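Local coordinates for protein purine nucleoside phosphorylase (Schistosoma mansoni, PDB 5KO5) that catalyses the phosphate-dependent cleavage of purine nucleosides such as inosine and guanosine into free base and ribose 1-phosphate, at residues V49-Y52 with I53-P56; N209-K213 with L214-V218; I248-E252 with N253-I257. One frame throughout, in Å; residues are numbered along the deposited sequence. Where two conformers were deposited one is given.

Contact 1 (V49-Y52 with I53-P56); sequences VIPY and INIP
Two successive i to i+3 hydrogen bonds fold Ile-53 to Ile-55 back on the end of strand 47-51. Asn-54 N donates to Pro-51 O over 2.9 Å, and Ile-55 N donates to Tyr-52 O over 3.0 Å. The second bond is the straighter, at 163° on the hydrogen. The chain changes from extended at Pro-51 to 3-10 turns through Tyr-52, Ile-53 and Asn-54, and is extended again at Ile-55.

The side chains meet on two sides of this turn. On the inner side, Ile-50 CG2 lies 3.5 Å from Ile-55 CG1, and the two side chains cross at about a right angle. With CG1 of Ile-50 beside the backbone N (chi1 -52°), the CG2 branch lies anti to N and faces Ile-55. Ile-55 CG1 also rests 3.5 Å from Pro-51 O. On the outer side, Asn-54 crosses the proline obliquely. Its ND2 sits above the CG-CD side of the ring, 3.4 Å from Pro-51 CD. Ile-53 CG2 touches the other end of the ring, 3.9 Å from Pro-51 CB.

The side chain of Tyr-52 leaves the turn. Its OH bonds to Gly-85 O, and its ring meets that of Phe-58. Ile-55 packs on Ala-15 of helix 9-23 and Leu-70 of strand 69-75.

Two main-chain hydrogen bonds thus hold the turn and satisfy the carbonyls of Pro-51 and Tyr-52. Ile-50 and Ile-55 pack together on the buried side, while Asn-54 and Ile-53 border the proline on the exposed one.

Contact 2 (N209-K213 with L214-V218); sequences NMLLK and LGCDV
Leu-211 O accepts two weak hydrogen bonds where helix 205-213 ends. Leu-214 N reaches Leu-211 O over 3.1 Å, and Cys-216 N reaches Leu-211 O over 3.0 Å. Leu-214 N is shared, since it also bonds weakly to Met-210 O. The straightest of the four bonds runs from Gly-215 N to Leu-212 O, 3.2 Å long with an angle of 162°. Gly-215 has a positive phi of 89° with psi near zero, a backbone shape that suits glycine. The bonds from 216 to 211 and from 215 to 212 then resemble a Schellman motif with glycine at C-prime, although the longer-span bond is weak.

Leu-214 folds its side chain back along the last turn. With CG beside its own backbone N (chi1 -64°), Leu-214 CG sits 3.3 Å from Met-210 O. Leu-214 CD1 lies 3.9 Å from Met-210 CG. Cys-216 points back to the helix from beyond the turn, its CB 3.9 Å from Leu-211 CB. Leu-211 and Cys-216 both pack on Ala-195 of strand 189-196. Leu-214 meets Leu-214 of the second subunit and Met-210 of the third.

The carbonyls of Met-210, Leu-211 and Leu-212 therefore find donors among Leu-214, Gly-215 and Cys-216, three of the four bonds being weak. The side chains of Met-210, Leu-211, Leu-214 and Cys-216 pack beside these bonds, and Met-210 and Leu-214 also meet neighbouring subunits.

Contact 3 (I248-E252 with N253-I257); sequences ILDAE and NDVSI
Asp-250 holds CG opposite its carbonyl carbon (chi1 -67°), and Val-255 holds CG1 opposite its backbone N (chi1 168°). These torsions set Val-255 CG1 3.9 Å from Asp-250 OD1, so a methyl lies against the carboxylate. The backbone brings them together through Asp-254, whose positive phi (54°) takes the chain out of the helix. This is a Schellman motif with Asp-254 at C-prime. Val-255 N bonds to Asp-250 O over 2.8 Å and almost straight, while Asp-254 N reaches Ala-251 O only weakly, at 3.4 Å. Asn-253 lies beside Leu-249, pointing the same way, with Asn-253 ND2 4.0 Å from Leu-249 CG.

Waters bridge the two segments. One water oxygen lies 2.6 Å from Asp-250 OD2 and donates to it and to Ser-256 O. Another bridges Ala-251 O and Asp-254 OD1. Asp-250 OD2 also accepts from Asn-245 ND2, and so probably helps to position this cytosine-pocket residue. Asp-254 OD1 forms a salt bridge with Arg-170 of the second subunit.

The turn joins helix 247-252, which follows strand 236-246, to the approach to helix 259-283. Ala-251 packs on Pro-205 at the start of helix 205-213, and Ile-257 touches the bound cytosine.

All three contacts are turns that end a regular element, and all mix buried and exposed residues. Contacts 1 and 2 are partly buried, and contact 3 lies mainly at the surface. Contact 1 ends a strand and lies about 39 Å and 41 Å, centre to centre, from contacts 2 and 3, across the middle of the chain. Contacts 2 and 3 end neighbouring helices. They touch where Ile-248 packs on Asn-209 and Leu-212. Toward the other subunits contact 2 offers mainly packing, by Met-210, Lys-213 and Leu-214, whereas contact 3 offers Asp-254 to Arg-170 of the second subunit; its waters join its own segments. Contact 1 touches no other subunit. Contact 3 alone includes a cytosine-pocket residue.

Contact 1 (V49-Y52 with I53-P56)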
ATOM      1  N   VAL A  49      -7.844  23.033 -28.521  1.00 28.76           N
ATOM      2  CA  VAL A  49      -7.236  21.753 -28.176  1.00 26.48           C
ATOM      3  C   VAL A  49      -5.738  21.971 -28.012  1.00 25.97           C
ATOM      4  O   VAL A  49      -5.063  22.419 -28.945  1.00 28.05           O
ATOM      5  CB  VAL A  49      -7.522  20.699 -29.256  1.00 32.35           C
ATOM      6  CG1 VAL A  49      -6.933  19.360 -28.853  1.00 31.17           C
ATOM      7  CG2 VAL A  49      -9.020  20.582 -29.504  1.00 30.05           C
ATOM      8  N   ILE A  50      -5.215  21.648 -26.832  1.00 24.48           N
ATOM      9  CA  ILE A  50      -3.798  21.850 -26.539  1.00 27.38           C
ATOM     10  C   ILE A  50      -3.161  20.513 -26.179  1.00 23.67           C
ATOM     11  O   ILE A  50      -3.399  19.998 -25.078  1.00 22.78           O
ATOM     12  CB  ILE A  50      -3.617  22.857 -25.393  1.00 25.03           C
ATOM     13  CG1 ILE A  50      -4.396  24.146 -25.671  1.00 27.31           C
ATOM     14  CG2 ILE A  50      -2.144  23.154 -25.182  1.00 25.93           C
ATOM     15  CD1 ILE A  50      -4.279  25.173 -24.560  1.00 29.90           C
ATOM     16  N   PRO A  51      -2.337  19.926 -27.051  1.00 24.84           N
ATOM     17  CA  PRO A  51      -1.687  18.653 -26.703  1.00 23.67           C
ATOM     18  C   PRO A  51      -0.837  18.797 -25.447  1.00 24.39           C
ATOM     19  O   PRO A  51      -0.120  19.787 -25.276  1.00 23.60           O
ATOM     20  CB  PRO A  51      -0.823  18.350 -27.935  1.00 25.01           C
ATOM     21  CG  PRO A  51      -1.490  19.095 -29.060  1.00 31.87           C
ATOM     22  CD  PRO A  51      -2.042  20.344 -28.437  1.00 28.66           C
ATOM     23  N   TYR A  52      -0.932  17.799 -24.556  1.00 21.60           N
ATOM     24  CA  TYR A  52      -0.112  17.811 -23.344  1.00 20.65           C
ATOM     25  C   TYR A  52       1.353  18.024 -23.696  1.00 22.87           C
ATOM     26  O   TYR A  52       2.077  18.744 -23.000  1.00 20.81           O
ATOM     27  CB  TYR A  52      -0.224  16.478 -22.592  1.00 20.11           C
ATOM     28  CG  TYR A  52      -1.568  16.113 -21.999  1.00 19.65           C
ATOM     29  CD1 TYR A  52      -2.554  17.066 -21.774  1.00 19.76           C
ATOM     30  CD2 TYR A  52      -1.841  14.788 -21.654  1.00 23.45           C
ATOM     31  CE1 TYR A  52      -3.783  16.702 -21.222  1.00 19.10           C
ATOM     32  CE2 TYR A  52      -3.056  14.423 -21.108  1.00 20.88           C
ATOM     33  CZ  TYR A  52      -4.025  15.382 -20.904  1.00 24.08           C
ATOM     34  OH  TYR A  52      -5.237  15.009 -20.369  1.00 23.95           O
ATOM     35  N   ILE A  53       1.801  17.402 -24.788  1.00 22.10           N
ATOM     36  CA  ILE A  53       3.201  17.438 -25.179  1.00 24.23           C
ATOM     37  C   ILE A  53       3.673  18.856 -25.478  1.00 23.97           C
ATOM     38  O   ILE A  53       4.874  19.133 -25.405  1.00 26.05           O
ATOM     39  CB  ILE A  53       3.417  16.451 -26.353  1.00 25.31           C
ATOM     40  CG1 ILE A  53       4.903  16.132 -26.539  1.00 27.39           C
ATOM     41  CG2 ILE A  53       2.791  16.992 -27.632  1.00 30.11           C
ATOM     42  CD1 ILE A  53       5.172  15.008 -27.539  1.00 30.20           C
ATOM     43  N   ASN A  54       2.754  19.772 -25.794  1.00 23.51           N
ATOM     44  CA  ASN A  54       3.096  21.165 -26.061  1.00 24.59           C
ATOM     45  C   ASN A  54       3.145  22.035 -24.810  1.00 25.27           C
ATOM     46  O   ASN A  54       3.647  23.162 -24.889  1.00 26.03           O
ATOM     47  CB  ASN A  54       2.101  21.795 -27.054  1.00 26.98           C
ATOM     48  CG  ASN A  54       2.176  21.182 -28.438  1.00 32.00           C
ATOM     49  OD1 ASN A  54       3.171  20.557 -28.802  1.00 34.76           O
ATOM     50  ND2 ASN A  54       1.117  21.366 -29.224  1.00 34.39           N
ATOM     51  N   ILE A  55       2.644  21.566 -23.671  1.00 21.52           N
ATOM     52  CA  ILE A  55       2.473  22.405 -22.488  1.00 21.68           C
ATOM     53  C   ILE A  55       3.717  22.262 -21.617  1.00 23.51           C
ATOM     54  O   ILE A  55       4.047  21.132 -21.218  1.00 22.48           O
ATOM     55  CB  ILE A  55       1.217  22.030 -21.698  1.00 19.83           C
ATOM     56  CG1 ILE A  55      -0.025  22.078 -22.598  1.00 20.38           C
ATOM     57  CG2 ILE A  55       1.058  22.969 -20.488  1.00 19.23           C
ATOM     58  CD1 ILE A  55      -1.246  21.491 -21.910  1.00 20.10           C
ATOM     59  N   PRO A  56       4.396  23.354 -21.274  1.00 20.54           N
ATOM     60  CA  PRO A  56       5.557  23.254 -20.379  1.00 22.19           C
ATOM     61  C   PRO A  56       5.204  22.550 -19.079  1.00 20.25           C
ATOM     62  O   PRO A  56       4.191  22.846 -18.440  1.00 22.11           O
ATOM     63  CB  PRO A  56       5.938  24.717 -20.128  1.00 22.79           C
ATOM     64  CG  PRO A  56       5.389  25.464 -21.284  1.00 24.67           C
ATOM     65  CD  PRO A  56       4.134  24.741 -21.697  1.00 23.91           C
TER

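Contact 2 (N209-K213 with L214-V218)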
ATOM      1  N   ASN A 209     -15.269  -9.400  -1.938  1.00 15.75           N
ATOM      2  CA  ASN A 209     -15.966  -9.832  -0.730  1.00 17.31           C
ATOM      3  C   ASN A 209     -15.467  -9.087   0.498  1.00 17.15           C
ATOM      4  O   ASN A 209     -16.252  -8.739   1.385  1.00 18.44           O
ATOM      5  CB  ASN A 209     -15.843 -11.343  -0.552  1.00 21.62           C
ATOM      6  CG  ASN A 209     -17.116 -12.059  -0.938  1.00 52.59           C
ATOM      7  OD1 ASN A 209     -17.254 -12.557  -2.054  1.00 67.14           O
ATOM      8  ND2 ASN A 209     -18.080 -12.072  -0.022  1.00 56.66           N
ATOM      9  N   MET A 210     -14.164  -8.812   0.558  1.00 16.26           N
ATOM     10  CA  MET A 210     -13.637  -8.008   1.650  1.00 16.38           C
ATOM     11  C   MET A 210     -14.226  -6.603   1.623  1.00 17.37           C
ATOM     12  O   MET A 210     -14.639  -6.072   2.663  1.00 19.04           O
ATOM     13  CB  MET A 210     -12.116  -7.945   1.554  1.00 16.52           C
ATOM     14  CG  MET A 210     -11.512  -7.063   2.619  1.00 19.68           C
ATOM     15  SD  MET A 210      -9.733  -6.897   2.448  1.00 21.29           S
ATOM     16  CE  MET A 210      -9.624  -5.910   0.980  1.00 26.34           C
ATOM     17  N   LEU A 211     -14.290  -5.994   0.435  1.00 16.37           N
ATOM     18  CA  LEU A 211     -14.818  -4.632   0.326  1.00 18.19           C
ATOM     19  C   LEU A 211     -16.268  -4.564   0.768  1.00 25.47           C
ATOM     20  O   LEU A 211     -16.703  -3.572   1.370  1.00 23.74           O
ATOM     21  CB  LEU A 211     -14.690  -4.144  -1.112  1.00 17.90           C
ATOM     22  CG  LEU A 211     -13.247  -4.013  -1.584  1.00 18.29           C
ATOM     23  CD1 LEU A 211     -13.199  -3.513  -3.019  1.00 19.74           C
ATOM     24  CD2 LEU A 211     -12.437  -3.100  -0.651  1.00 23.95           C
ATOM     25  N   LEU A 212     -17.037  -5.604   0.466  1.00 18.86           N
ATOM     26  CA  LEU A 212     -18.399  -5.683   0.972  1.00 25.17           C
ATOM     27  C   LEU A 212     -18.418  -5.603   2.495  1.00 26.80           C
ATOM     28  O   LEU A 212     -19.167  -4.811   3.078  1.00 32.39           O
ATOM     29  CB  LEU A 212     -19.047  -6.972   0.479  1.00 21.18           C
ATOM     30  CG  LEU A 212     -20.448  -7.210   1.019  1.00 28.98           C
ATOM     31  CD1 LEU A 212     -21.247  -5.936   0.841  1.00 37.57           C
ATOM     32  CD2 LEU A 212     -21.081  -8.368   0.283  1.00 27.33           C
ATOM     33  N   LYS A 213     -17.578  -6.405   3.157  1.00 21.74           N
ATOM     34  CA  LYS A 213     -17.536  -6.394   4.618  1.00 24.64           C
ATOM     35  C   LYS A 213     -17.091  -5.044   5.168  1.00 25.65           C
ATOM     36  O   LYS A 213     -17.443  -4.692   6.301  1.00 37.09           O
ATOM     37  CB  LYS A 213     -16.591  -7.490   5.114  1.00 27.03           C
ATOM     38  CG  LYS A 213     -17.074  -8.883   4.776  1.00 26.76           C
ATOM     39  CD  LYS A 213     -16.032  -9.948   5.047  1.00 31.83           C
ATOM     40  CE  LYS A 213     -16.568 -11.301   4.616  1.00 37.34           C
ATOM     41  NZ  LYS A 213     -15.495 -12.298   4.432  1.00 37.45           N
ATOM     42  N   LEU A 214     -16.331  -4.277   4.397  1.00 25.54           N
ATOM     43  CA  LEU A 214     -15.760  -3.020   4.860  1.00 24.24           C
ATOM     44  C   LEU A 214     -16.626  -1.807   4.537  1.00 35.89           C
ATOM     45  O   LEU A 214     -16.160  -0.673   4.700  1.00 36.57           O
ATOM     46  CB  LEU A 214     -14.348  -2.836   4.308  1.00 29.32           C
ATOM     47  CG  LEU A 214     -13.393  -3.895   4.837  1.00 29.71           C
ATOM     48  CD1 LEU A 214     -11.987  -3.634   4.350  1.00 35.25           C
ATOM     49  CD2 LEU A 214     -13.466  -3.913   6.359  1.00 34.33           C
ATOM     50  N   GLY A 215     -17.867  -2.023   4.092  1.00 40.06           N
ATOM     51  CA  GLY A 215     -18.802  -0.956   3.807  1.00 45.65           C
ATOM     52  C   GLY A 215     -18.753  -0.395   2.399  1.00 52.23           C
ATOM     53  O   GLY A 215     -19.688   0.311   1.999  1.00 62.14           O
ATOM     54  N   CYS A 216     -17.708  -0.709   1.632  1.00 32.32           N
ATOM     55  CA  CYS A 216     -17.523  -0.107   0.316  0.92 26.70           C
ATOM     56  C   CYS A 216     -18.689  -0.423  -0.610  1.00 20.72           C
ATOM     57  O   CYS A 216     -19.174  -1.554  -0.670  1.00 19.78           O
ATOM     58  CB  CYS A 216     -16.247  -0.632  -0.335  0.92 39.05           C
ATOM     59  SG  CYS A 216     -14.744  -0.354   0.597  0.92 48.65           S
ATOM     60  N   ASP A 217     -19.121   0.585  -1.361  1.00 16.59           N
ATOM     61  CA  ASP A 217     -20.204   0.409  -2.319  1.00 15.48           C
ATOM     62  C   ASP A 217     -19.731   0.164  -3.740  1.00 16.31           C
ATOM     63  O   ASP A 217     -20.407  -0.560  -4.476  1.00 15.28           O
ATOM     64  CB  ASP A 217     -21.131   1.627  -2.291  1.00 17.18           C
ATOM     65  CG  ASP A 217     -21.750   1.834  -0.920  1.00 18.74           C
ATOM     66  OD1 ASP A 217     -22.513   0.940  -0.498  1.00 23.92           O
ATOM     67  OD2 ASP A 217     -21.470   2.847  -0.252  1.00 18.36           O
ATOM     68  N   VAL A 218     -18.614   0.772  -4.153  1.00 14.58           N
ATOM     69  CA  VAL A 218     -18.069   0.641  -5.501  1.00 14.33           C
ATOM     70  C   VAL A 218     -16.551   0.572  -5.383  1.00 13.40           C
ATOM     71  O   VAL A 218     -15.973   0.986  -4.377  1.00 14.36           O
ATOM     72  CB  VAL A 218     -18.488   1.785  -6.459  1.00 19.60           C
ATOM     73  CG1 VAL A 218     -19.992   2.010  -6.426  1.00 18.45           C
ATOM     74  CG2 VAL A 218     -17.776   3.065  -6.116  1.00 21.99           C
TER

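Contact 3 (I248-E252 with N253-I257)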
ATOM      1  N   ILE A 248     -19.785  -8.573  -6.841  1.00 16.00           N
ATOM      2  CA  ILE A 248     -20.204  -9.584  -5.875  1.00 15.65           C
ATOM      3  C   ILE A 248     -21.084 -10.621  -6.555  1.00 16.10           C
ATOM      4  O   ILE A 248     -20.890 -11.830  -6.396  1.00 16.72           O
ATOM      5  CB  ILE A 248     -20.917  -8.922  -4.679  1.00 18.08           C
ATOM      6  CG1 ILE A 248     -19.928  -8.115  -3.823  1.00 18.07           C
ATOM      7  CG2 ILE A 248     -21.664  -9.969  -3.839  1.00 18.63           C
ATOM      8  CD1 ILE A 248     -18.846  -8.947  -3.153  1.00 20.19           C
ATOM      9  N   LEU A 249     -22.056 -10.152  -7.339  1.00 17.37           N
ATOM     10  CA  LEU A 249     -22.906 -11.052  -8.102  1.00 19.20           C
ATOM     11  C   LEU A 249     -22.085 -11.865  -9.094  1.00 17.10           C
ATOM     12  O   LEU A 249     -22.286 -13.078  -9.230  1.00 19.58           O
ATOM     13  CB  LEU A 249     -23.977 -10.230  -8.821  1.00 22.35           C
ATOM     14  CG  LEU A 249     -25.328 -10.839  -9.158  1.00 32.66           C
ATOM     15  CD1 LEU A 249     -25.908 -11.517  -7.939  1.00 32.80           C
ATOM     16  CD2 LEU A 249     -26.251  -9.729  -9.642  1.00 24.17           C
ATOM     17  N   ASP A 250     -21.131 -11.223  -9.779  1.00 16.18           N
ATOM     18  CA  ASP A 250     -20.335 -11.952 -10.760  1.00 16.74           C
ATOM     19  C   ASP A 250     -19.508 -13.046 -10.090  1.00 17.71           C
ATOM     20  O   ASP A 250     -19.364 -14.145 -10.639  1.00 21.92           O
ATOM     21  CB  ASP A 250     -19.421 -11.009 -11.541  1.00 17.14           C
ATOM     22  CG  ASP A 250     -20.183 -10.051 -12.438  1.00 19.56           C
ATOM     23  OD1 ASP A 250     -21.371 -10.319 -12.744  1.00 19.51           O
ATOM     24  OD2 ASP A 250     -19.574  -9.040 -12.842  1.00 19.41           O
ATOM     25  N   ALA A 251     -18.950 -12.765  -8.906  1.00 18.56           N
ATOM     26  CA  ALA A 251     -18.221 -13.807  -8.183  1.00 20.08           C
ATOM     27  C   ALA A 251     -19.140 -14.952  -7.785  1.00 20.63           C
ATOM     28  O   ALA A 251     -18.748 -16.124  -7.855  1.00 23.82           O
ATOM     29  CB  ALA A 251     -17.523 -13.215  -6.961  1.00 20.33           C
ATOM     30  N   GLU A 252     -20.381 -14.640  -7.386  1.00 19.64           N
ATOM     31  CA  GLU A 252     -21.325 -15.694  -7.024  1.00 21.08           C
ATOM     32  C   GLU A 252     -21.691 -16.562  -8.219  1.00 23.66           C
ATOM     33  O   GLU A 252     -22.065 -17.728  -8.043  1.00 25.64           O
ATOM     34  CB  GLU A 252     -22.596 -15.095  -6.423  1.00 24.47           C
ATOM     35  CG  GLU A 252     -22.435 -14.546  -5.017  1.00 32.82           C
ATOM     36  CD  GLU A 252     -23.654 -13.747  -4.573  1.00 50.28           C
ATOM     37  OE1 GLU A 252     -24.453 -13.347  -5.442  1.00 52.76           O
ATOM     38  OE2 GLU A 252     -23.820 -13.515  -3.361  1.00 57.45           O
ATOM     39  N   ASN A 253     -21.586 -16.018  -9.431  1.00 21.05           N
ATOM     40  CA  ASN A 253     -21.983 -16.712 -10.644  1.00 20.29           C
ATOM     41  C   ASN A 253     -20.802 -17.097 -11.532  1.00 21.37           C
ATOM     42  O   ASN A 253     -21.016 -17.516 -12.673  1.00 24.96           O
ATOM     43  CB  ASN A 253     -22.964 -15.850 -11.435  1.00 19.60           C
ATOM     44  CG  ASN A 253     -24.311 -15.730 -10.761  1.00 20.51           C
ATOM     45  OD1 ASN A 253     -24.965 -16.732 -10.453  1.00 23.15           O
ATOM     46  ND2 ASN A 253     -24.768 -14.493 -10.578  1.00 22.22           N
ATOM     47  N   ASP A 254     -19.569 -16.961 -11.041  1.00 24.09           N
ATOM     48  CA  ASP A 254     -18.372 -17.300 -11.816  1.00 27.87           C
ATOM     49  C   ASP A 254     -18.340 -16.579 -13.164  1.00 25.63           C
ATOM     50  O   ASP A 254     -18.031 -17.175 -14.196  1.00 30.32           O
ATOM     51  CB  ASP A 254     -18.220 -18.813 -12.007  1.00 36.57           C
ATOM     52  CG  ASP A 254     -17.934 -19.543 -10.711  1.00 65.76           C
ATOM     53  OD1 ASP A 254     -17.155 -19.018  -9.888  1.00 75.26           O
ATOM     54  OD2 ASP A 254     -18.488 -20.648 -10.517  1.00 77.44           O
ATOM     55  N   VAL A 255     -18.670 -15.288 -13.155  1.00 22.01           N
ATOM     56  CA  VAL A 255     -18.691 -14.460 -14.359  1.00 22.92           C
ATOM     57  C   VAL A 255     -17.488 -13.527 -14.333  1.00 23.04           C
ATOM     58  O   VAL A 255     -17.220 -12.865 -13.319  1.00 20.15           O
ATOM     59  CB  VAL A 255     -20.007 -13.668 -14.477  1.00 21.56           C
ATOM     60  CG1 VAL A 255     -19.905 -12.596 -15.561  1.00 22.33           C
ATOM     61  CG2 VAL A 255     -21.164 -14.610 -14.767  1.00 22.24           C
ATOM     62  N   SER A 256     -16.786 -13.445 -15.459  1.00 26.80           N
ATOM     63  CA  SER A 256     -15.559 -12.668 -15.541  1.00 24.77           C
ATOM     64  C   SER A 256     -15.853 -11.179 -15.663  1.00 27.69           C
ATOM     65  O   SER A 256     -16.918 -10.765 -16.128  1.00 23.99           O
ATOM     66  CB  SER A 256     -14.766 -13.098 -16.770  1.00 32.50           C
ATOM     67  OG  SER A 256     -15.497 -12.807 -17.951  1.00 37.93           O
ATOM     68  N   ILE A 257     -14.884 -10.376 -15.245  1.00 21.48           N
ATOM     69  CA  ILE A 257     -14.872  -8.931 -15.463  1.00 20.91           C
ATOM     70  C   ILE A 257     -13.954  -8.658 -16.643  1.00 26.32           C
ATOM     71  O   ILE A 257     -12.885  -9.271 -16.757  1.00 25.49           O
ATOM     72  CB  ILE A 257     -14.356  -8.208 -14.204  1.00 19.93           C
ATOM     73  CG1 ILE A 257     -15.131  -8.650 -12.949  1.00 22.62           C
ATOM     74  CG2 ILE A 257     -14.421  -6.695 -14.394  1.00 19.83           C
ATOM     75  CD1 ILE A 257     -14.601  -8.034 -11.651  1.00 23.69           C
TER
HETATM   76  O   HOH W   1     -18.640  -8.660 -15.285  1.00 22.85           O
HETATM   77  O   HOH W   2     -18.513 -18.722  -7.342  1.00 46.56           O
HETATM   78  O   HOH W   3     -21.675 -20.410 -10.208  1.00 43.67           O